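Local coordinates for conserved hypothetical protein (Bacteroides thetaiotaomicron, PDB 2F06) that is of unknown function but, as a pair of ACT domains that binds histidine, probably serves as an amino-acid-sensing regulatory protein, at residues S17-L20 / T21-T24. Sequence-based numbering, arbitrary orientation.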
loop_
_atom_site.group_PDB
_atom_site.type_symbol
_atom_site.label_atom_id
_atom_site.label_comp_id
_atom_site.label_asym_id
_atom_site.label_seq_id
_atom_site.Cartn_x
_atom_site.Cartn_y
_atom_site.Cartn_z
ATOM N N SER A 17 -14.294 -9.567 -0.977
ATOM C CA SER A 17 -15.031 -10.813 -0.599
ATOM C C SER A 17 -15.998 -11.666 -1.504
ATOM O O SER A 17 -16.645 -12.555 -0.931
ATOM C CB SER A 17 -15.757 -10.565 0.748
ATOM O OG SER A 17 -17.018 -9.941 0.541
ATOM N N GLY A 18 -16.290 -11.371 -2.775
ATOM C CA GLY A 18 -16.719 -10.077 -3.198
ATOM C C GLY A 18 -16.528 -9.600 -4.616
ATOM O O GLY A 18 -16.897 -10.242 -5.614
ATOM N N ARG A 19 -15.962 -8.417 -4.629
ATOM C CA ARG A 19 -15.949 -7.512 -5.733
ATOM C C ARG A 19 -14.955 -7.899 -6.768
ATOM O O ARG A 19 -15.152 -7.568 -7.923
ATOM C CB ARG A 19 -15.684 -6.075 -5.216
ATOM C CG ARG A 19 -16.874 -5.561 -4.345
ATOM C CD ARG A 19 -17.935 -4.870 -5.173
ATOM N NE ARG A 19 -19.265 -5.255 -4.692
ATOM C CZ ARG A 19 -20.129 -4.455 -4.064
ATOM N NH1 ARG A 19 -19.858 -3.176 -3.838
ATOM N NH2 ARG A 19 -21.273 -4.934 -3.664
ATOM N N LEU A 20 -13.887 -8.596 -6.370
ATOM C CA LEU A 20 -12.896 -9.010 -7.373
ATOM C C LEU A 20 -13.532 -10.024 -8.384
ATOM O O LEU A 20 -13.258 -9.980 -9.606
ATOM C CB LEU A 20 -11.626 -9.565 -6.710
ATOM C CG LEU A 20 -10.684 -10.273 -7.691
ATOM C CD1 LEU A 20 -9.929 -9.337 -8.755
ATOM C CD2 LEU A 20 -9.759 -11.169 -6.835
ATOM N N THR A 21 -14.371 -10.907 -7.862
ATOM C CA THR A 21 -15.037 -11.867 -8.725
ATOM C C THR A 21 -15.989 -11.175 -9.714
ATOM O O THR A 21 -15.898 -11.404 -10.936
ATOM C CB THR A 21 -15.770 -12.930 -7.910
ATOM O OG1 THR A 21 -14.809 -13.529 -7.059
ATOM C CG2 THR A 21 -16.379 -13.995 -8.806
ATOM N N GLU A 22 -16.834 -10.297 -9.199
ATOM C CA GLU A 22 -17.651 -9.447 -10.062
ATOM C C GLU A 22 -16.862 -8.683 -11.108
ATOM O O GLU A 22 -17.343 -8.588 -12.204
ATOM C CB GLU A 22 -18.468 -8.453 -9.274
ATOM C CG GLU A 22 -18.970 -8.965 -7.977
ATOM C CD GLU A 22 -19.648 -7.877 -7.177
ATOM O OE1 GLU A 22 -19.681 -6.712 -7.688
ATOM O OE2 GLU A 22 -20.141 -8.200 -6.053
ATOM N N VAL A 23 -15.670 -8.137 -10.794
ATOM C CA VAL A 23 -14.880 -7.396 -11.793
ATOM C C VAL A 23 -14.437 -8.337 -12.885
ATOM O O VAL A 23 -14.415 -8.010 -14.097
ATOM C CB VAL A 23 -13.529 -6.760 -11.197
ATOM C CG1 VAL A 23 -12.529 -6.415 -12.331
ATOM C CG2 VAL A 23 -13.813 -5.583 -10.401
ATOM N N THR A 24 -14.005 -9.508 -12.489
ATOM C CA THR A 24 -13.538 -10.448 -13.530
ATOM C C THR A 24 -14.716 -10.969 -14.348
ATOM O O THR A 24 -14.542 -11.299 -15.536
ATOM C CB THR A 24 -12.730 -11.640 -12.964
ATOM O OG1 THR A 24 -13.486 -12.288 -11.934
ATOM C CG2 THR A 24 -11.310 -11.114 -12.432
#
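Arg19 and Glu22 meet one helical turn apart in a loose salt bridge, their planar groups inclined by 46°. The weak bond from Arg19 NE to Glu22 OE2 spans 3.4 Å, while OE1 of Glu22 also lies 3.4 Å from the same NE, oblique to the guanidinium. Beyond CG the Glu22 chain is extended (chi2 174°), running back alongside the first turn toward the N-terminal end of the helix, and its CG rests 3.4 Å from Gly18 O. Arg19 instead bends at chi2 and chi3, and its NH1 turns to a second acid, Glu14, with which it forms another salt bridge. With an alanine in place of Glu22, NE of Arg19 would probably lose its carboxylate partner, and the guanidinium, still paired with Glu14 through NH1, is likely to turn more easily. This is the N-terminal turn of helix 19-29, with Gly18 as N-cap, in the first half of the paired ACT fold, where helices pack on an antiparallel sheet. Val23 N donates to Arg19 O at 3.0 Å and Thr24 N to Leu20 O at 3.0 Å, both i to i+4 bonds of the alpha-helix. The hydroxyl of Thr24, at chi1 53°, swings back along the helix and donates to Thr21 O at 2.8 Å. Leu20 and Val23 pack on Leu48 of strand 46-52, and Leu20, with Thr21, also meets Leu90 of the second subunit.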